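Local coordinates for protein rifin (Plasmodium falciparum, PDB 7JZK) that probably acts as a variant surface antigen of malaria parasites, whose V2 domain, the part present here, binds the LAIR1 ectodomain carried by the antibody MGD21, at residues Ala25-Arg37 / Ser48-Asp60. Residues are numbered along the deposited sequence; the frame is centred on the assembly and turned at random.
Sequences AAGRNAIIGALKR and SLKSFFNSTSYSD. With NAG (2-acetamido-2-deoxy-beta-D-glucopyranose), chain E.
With CG1 anti to the backbone N (chi1 -162°), Ile-31 points its CG2 branch at the ring of Phe-53, which is itself turned beside its own backbone N. CG2 of Ile-31 lies over one ring face, 3.9 Å from the Phe-53 centroid and 21° off the normal, a CH-pi contact. Phe-52 CD1 covers the opposite face, and Leu-35 CD1 reaches the edge in the ring plane, 3.8 Å from Phe-53 CE2, so the ring is confined from three directions. Next to it, Ile-32 and Leu-49 lie alongside each other, pointing opposite ways, with CG2 of Ile-32 3.9 Å from Leu-49 CD2. Tyr-58 lays its ring against Gly-27, whose CA sits over the face in a CH-pi contact, 4.2 Å from the Tyr-58 centroid; its fine detail is doubtful, because the Gly-27 carbonyl and the ring are modelled too close. Arg-28, bent at chi3, brings its guanidinium over the backbone of Lys-50 and Phe-53. Phe-53 O stands above the guanidinium plane at a poor angle for bonding, and NH2 of Arg-28 makes a weak bond to Lys-50 O (3.2 Å). Ile-31 and Leu-35 also touch helices 108-126 and 61-75, respectively, whereas Phe-52 and Thr-56 border the glycan. With axes 10.3 Å apart and 128° between directions, this is a helix-helix packing in which a short helix and the following turn lie across long helix 13-39 in the mainly helical RIFIN V2 domain.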
loop_
_atom_site.group_PDB
_atom_site.type_symbol
_atom_site.label_atom_id
_atom_site.label_comp_id
_atom_site.label_asym_id
_atom_site.label_seq_id
_atom_site.Cartn_x
_atom_site.Cartn_y
_atom_site.Cartn_z
ATOM N N ALA B 25 -18.739 16.596 -18.148
ATOM C CA ALA B 25 -18.210 17.208 -16.936
ATOM C C ALA B 25 -18.903 16.663 -15.699
ATOM O O ALA B 25 -18.235 16.343 -14.712
ATOM C CB ALA B 25 -18.344 18.734 -16.986
ATOM N N ALA B 26 -20.234 16.490 -15.746
ATOM C CA ALA B 26 -20.898 15.980 -14.550
ATOM C C ALA B 26 -20.504 14.523 -14.274
ATOM O O ALA B 26 -20.361 14.135 -13.102
ATOM C CB ALA B 26 -22.418 16.122 -14.682
ATOM N N GLY B 27 -20.227 13.732 -15.311
ATOM C CA GLY B 27 -19.769 12.374 -15.060
ATOM C C GLY B 27 -18.372 12.339 -14.464
ATOM O O GLY B 27 -18.147 11.736 -13.406
ATOM N N ARG B 28 -17.435 13.057 -15.089
ATOM C CA ARG B 28 -16.087 13.119 -14.539
ATOM C C ARG B 28 -16.126 13.636 -13.112
ATOM O O ARG B 28 -15.454 13.094 -12.230
ATOM C CB ARG B 28 -15.205 14.021 -15.404
ATOM C CG ARG B 28 -14.995 13.513 -16.812
ATOM C CD ARG B 28 -14.480 14.603 -17.779
ATOM N NE ARG B 28 -13.159 15.189 -17.526
ATOM C CZ ARG B 28 -12.213 15.286 -18.462
ATOM N NH1 ARG B 28 -12.462 14.823 -19.683
ATOM N NH2 ARG B 28 -11.038 15.859 -18.203
ATOM N N ASN B 29 -16.944 14.657 -12.852
ATOM C CA ASN B 29 -17.032 15.190 -11.501
ATOM C C ASN B 29 -17.544 14.147 -10.523
ATOM O O ASN B 29 -17.071 14.085 -9.385
ATOM C CB ASN B 29 -17.927 16.425 -11.476
ATOM C CG ASN B 29 -17.303 17.596 -12.178
ATOM O OD1 ASN B 29 -16.244 17.465 -12.788
ATOM N ND2 ASN B 29 -17.957 18.751 -12.113
ATOM N N ALA B 30 -18.489 13.305 -10.950
ATOM C CA ALA B 30 -19.010 12.283 -10.047
ATOM C C ALA B 30 -17.941 11.257 -9.685
ATOM O O ALA B 30 -17.773 10.902 -8.507
ATOM C CB ALA B 30 -20.226 11.598 -10.673
ATOM N N ILE B 31 -17.194 10.768 -10.681
ATOM C CA ILE B 31 -16.209 9.757 -10.302
ATOM C C ILE B 31 -15.073 10.394 -9.526
ATOM O O ILE B 31 -14.494 9.765 -8.638
ATOM C CB ILE B 31 -15.648 8.953 -11.487
ATOM C CG1 ILE B 31 -14.993 7.675 -10.960
ATOM C CG2 ILE B 31 -14.587 9.734 -12.204
ATOM C CD1 ILE B 31 -15.881 6.831 -10.067
ATOM N N ILE B 32 -14.755 11.653 -9.809
ATOM C CA ILE B 32 -13.637 12.269 -9.122
ATOM C C ILE B 32 -14.006 12.467 -7.671
ATOM O O ILE B 32 -13.224 12.156 -6.767
ATOM C CB ILE B 32 -13.210 13.590 -9.801
ATOM C CG1 ILE B 32 -12.460 13.307 -11.110
ATOM C CG2 ILE B 32 -12.375 14.439 -8.815
ATOM C CD1 ILE B 32 -12.427 14.514 -12.081
ATOM N N GLY B 33 -15.197 13.000 -7.417
ATOM C CA GLY B 33 -15.639 13.135 -6.047
ATOM C C GLY B 33 -15.654 11.816 -5.312
ATOM O O GLY B 33 -15.261 11.751 -4.151
ATOM N N ALA B 34 -16.118 10.748 -5.972
ATOM C CA ALA B 34 -16.186 9.454 -5.298
ATOM C C ALA B 34 -14.789 8.936 -4.922
ATOM O O ALA B 34 -14.568 8.467 -3.795
ATOM C CB ALA B 34 -16.929 8.453 -6.190
ATOM N N LEU B 35 -13.813 9.085 -5.830
ATOM C CA LEU B 35 -12.451 8.636 -5.547
ATOM C C LEU B 35 -11.789 9.486 -4.477
ATOM O O LEU B 35 -11.097 8.962 -3.593
ATOM C CB LEU B 35 -11.619 8.723 -6.810
ATOM C CG LEU B 35 -12.128 7.846 -7.925
ATOM C CD1 LEU B 35 -11.260 8.158 -9.117
ATOM C CD2 LEU B 35 -12.025 6.410 -7.471
ATOM N N LYS B 36 -12.043 10.793 -4.507
ATOM C CA LYS B 36 -11.468 11.694 -3.524
ATOM C C LYS B 36 -12.033 11.421 -2.139
ATOM O O LYS B 36 -11.303 11.373 -1.152
ATOM C CB LYS B 36 -11.764 13.140 -3.938
ATOM C CG LYS B 36 -10.674 14.171 -3.641
ATOM C CD LYS B 36 -11.158 15.618 -3.765
ATOM C CE LYS B 36 -11.555 15.936 -5.177
ATOM N NZ LYS B 36 -10.666 15.264 -6.157
ATOM N N ARG B 37 -13.340 11.242 -2.048
ATOM C CA ARG B 37 -13.991 11.017 -0.769
ATOM C C ARG B 37 -13.711 9.622 -0.223
ATOM O O ARG B 37 -13.752 9.426 0.998
ATOM C CB ARG B 37 -15.489 11.310 -0.917
ATOM C CG ARG B 37 -15.771 12.823 -1.182
ATOM C CD ARG B 37 -17.212 13.124 -1.612
ATOM N NE ARG B 37 -18.216 12.686 -0.641
ATOM C CZ ARG B 37 -19.441 12.266 -0.962
ATOM N NH1 ARG B 37 -20.283 11.894 0.001
ATOM N NH2 ARG B 37 -19.827 12.194 -2.241
ATOM N N SER B 48 -3.292 15.417 -11.818
ATOM C CA SER B 48 -4.538 15.694 -11.083
ATOM C C SER B 48 -5.613 14.756 -11.598
ATOM O O SER B 48 -5.486 14.280 -12.707
ATOM C CB SER B 48 -4.939 17.125 -11.260
ATOM O OG SER B 48 -5.536 17.341 -12.524
ATOM N N LEU B 49 -6.616 14.498 -10.776
ATOM C CA LEU B 49 -7.674 13.554 -11.179
ATOM C C LEU B 49 -8.453 14.150 -12.347
ATOM O O LEU B 49 -8.892 13.372 -13.191
ATOM C CB LEU B 49 -8.594 13.361 -9.972
ATOM C CG LEU B 49 -8.762 11.936 -9.454
ATOM C CD1 LEU B 49 -7.427 11.228 -9.391
ATOM C CD2 LEU B 49 -9.408 11.945 -8.081
ATOM N N LYS B 50 -8.575 15.482 -12.412
ATOM C CA LYS B 50 -9.221 16.036 -13.607
ATOM C C LYS B 50 -8.353 15.813 -14.832
ATOM O O LYS B 50 -8.845 15.414 -15.884
ATOM C CB LYS B 50 -9.509 17.541 -13.452
ATOM C CG LYS B 50 -10.051 18.239 -14.711
ATOM C CD LYS B 50 -10.273 19.770 -14.482
ATOM C CE LYS B 50 -11.282 20.425 -15.486
ATOM N NZ LYS B 50 -12.668 19.803 -15.404
ATOM N N SER B 51 -7.047 16.031 -14.701
ATOM C CA SER B 51 -6.117 15.756 -15.793
ATOM C C SER B 51 -6.039 14.266 -16.086
ATOM O O SER B 51 -5.891 13.855 -17.239
ATOM C CB SER B 51 -4.727 16.289 -15.430
ATOM O OG SER B 51 -3.679 15.751 -16.235
ATOM N N PHE B 52 -6.168 13.441 -15.047
ATOM C CA PHE B 52 -6.112 11.993 -15.209
ATOM C C PHE B 52 -7.267 11.500 -16.064
ATOM O O PHE B 52 -7.105 10.574 -16.858
ATOM C CB PHE B 52 -6.134 11.303 -13.844
ATOM C CG PHE B 52 -6.218 9.797 -13.919
ATOM C CD1 PHE B 52 -7.445 9.167 -13.995
ATOM C CD2 PHE B 52 -5.076 9.012 -13.887
ATOM C CE1 PHE B 52 -7.534 7.790 -14.062
ATOM C CE2 PHE B 52 -5.169 7.611 -13.952
ATOM C CZ PHE B 52 -6.400 7.009 -14.035
ATOM N N PHE B 53 -8.447 12.086 -15.896
ATOM C CA PHE B 53 -9.646 11.690 -16.640
ATOM C C PHE B 53 -9.842 12.382 -17.988
ATOM O O PHE B 53 -10.918 12.246 -18.582
ATOM C CB PHE B 53 -10.886 11.820 -15.764
ATOM C CG PHE B 53 -11.024 10.685 -14.814
ATOM C CD1 PHE B 53 -11.358 9.441 -15.304
ATOM C CD2 PHE B 53 -10.805 10.828 -13.449
ATOM C CE1 PHE B 53 -11.476 8.361 -14.467
ATOM C CE2 PHE B 53 -10.925 9.730 -12.601
ATOM C CZ PHE B 53 -11.264 8.501 -13.116
ATOM N N ASN B 54 -8.863 13.154 -18.457
ATOM C CA ASN B 54 -8.920 13.601 -19.843
ATOM C C ASN B 54 -8.521 12.474 -20.803
ATOM O O ASN B 54 -9.092 12.371 -21.895
ATOM C CB ASN B 54 -8.067 14.870 -20.003
ATOM C CG ASN B 54 -8.178 15.509 -21.378
ATOM O OD1 ASN B 54 -8.892 15.023 -22.252
ATOM N ND2 ASN B 54 -7.485 16.636 -21.562
ATOM N N SER B 55 -7.607 11.582 -20.387
ATOM C CA SER B 55 -7.079 10.513 -21.235
ATOM C C SER B 55 -7.771 9.163 -21.073
ATOM O O SER B 55 -7.753 8.358 -22.012
ATOM C CB SER B 55 -5.586 10.308 -20.967
ATOM O OG SER B 55 -5.166 9.036 -21.446
ATOM N N THR B 56 -8.317 8.859 -19.903
ATOM C CA THR B 56 -8.942 7.571 -19.648
ATOM C C THR B 56 -10.418 7.714 -19.315
ATOM O O THR B 56 -10.855 8.718 -18.744
ATOM C CB THR B 56 -8.245 6.824 -18.516
ATOM O OG1 THR B 56 -9.215 6.055 -17.795
ATOM C CG2 THR B 56 -7.597 7.776 -17.595
ATOM N N SER B 57 -11.168 6.672 -19.659
ATOM C CA SER B 57 -12.617 6.713 -19.548
ATOM C C SER B 57 -13.049 6.843 -18.099
ATOM O O SER B 57 -12.363 6.398 -17.175
ATOM C CB SER B 57 -13.243 5.458 -20.141
ATOM O OG SER B 57 -14.525 5.245 -19.568
ATOM N N TYR B 58 -14.218 7.444 -17.912
ATOM C CA TYR B 58 -14.764 7.701 -16.591
ATOM C C TYR B 58 -15.315 6.445 -15.914
ATOM O O TYR B 58 -15.529 6.453 -14.696
ATOM C CB TYR B 58 -15.832 8.796 -16.727
ATOM C CG TYR B 58 -17.026 8.661 -15.817
ATOM C CD1 TYR B 58 -18.161 7.952 -16.204
ATOM C CD2 TYR B 58 -17.026 9.249 -14.575
ATOM C CE1 TYR B 58 -19.260 7.831 -15.350
ATOM C CE2 TYR B 58 -18.106 9.118 -13.718
ATOM C CZ TYR B 58 -19.223 8.430 -14.104
ATOM O OH TYR B 58 -20.283 8.341 -13.221
ATOM N N SER B 59 -15.515 5.352 -16.651
ATOM C CA SER B 59 -16.015 4.100 -16.081
ATOM C C SER B 59 -15.045 2.933 -16.279
ATOM O O SER B 59 -15.449 1.770 -16.169
ATOM C CB SER B 59 -17.384 3.759 -16.670
ATOM O OG SER B 59 -17.342 3.826 -18.089
ATOM N N ASP B 60 -13.769 3.220 -16.540
ATOM C CA ASP B 60 -12.765 2.193 -16.830
ATOM C C ASP B 60 -12.213 1.633 -15.517
ATOM O O ASP B 60 -11.106 1.951 -15.082
ATOM C CB ASP B 60 -11.654 2.791 -17.688
ATOM C CG ASP B 60 -10.642 1.758 -18.155
ATOM O OD1 ASP B 60 -10.781 0.556 -17.807
ATOM O OD2 ASP B 60 -9.683 2.163 -18.845
HETATM C C1 NAG E . 0.119 7.361 -16.330
HETATM C C2 NAG E . -0.631 7.926 -17.483
HETATM C C3 NAG E . -0.056 7.384 -18.760
HETATM C C4 NAG E . 1.446 7.617 -18.844
HETATM C C5 NAG E . 2.193 7.327 -17.537
HETATM C C6 NAG E . 3.551 7.992 -17.510
HETATM C C7 NAG E . -2.956 8.576 -17.169
HETATM C C8 NAG E . -4.376 8.123 -17.146
HETATM N N2 NAG E . -2.044 7.638 -17.415
HETATM O O3 NAG E . -0.743 8.030 -19.829
HETATM O O4 NAG E . 1.928 6.644 -19.759
HETATM O O5 NAG E . 1.476 7.801 -16.379
HETATM O O6 NAG E . 4.255 7.623 -16.334
HETATM O O7 NAG E . -2.637 9.725 -16.928
#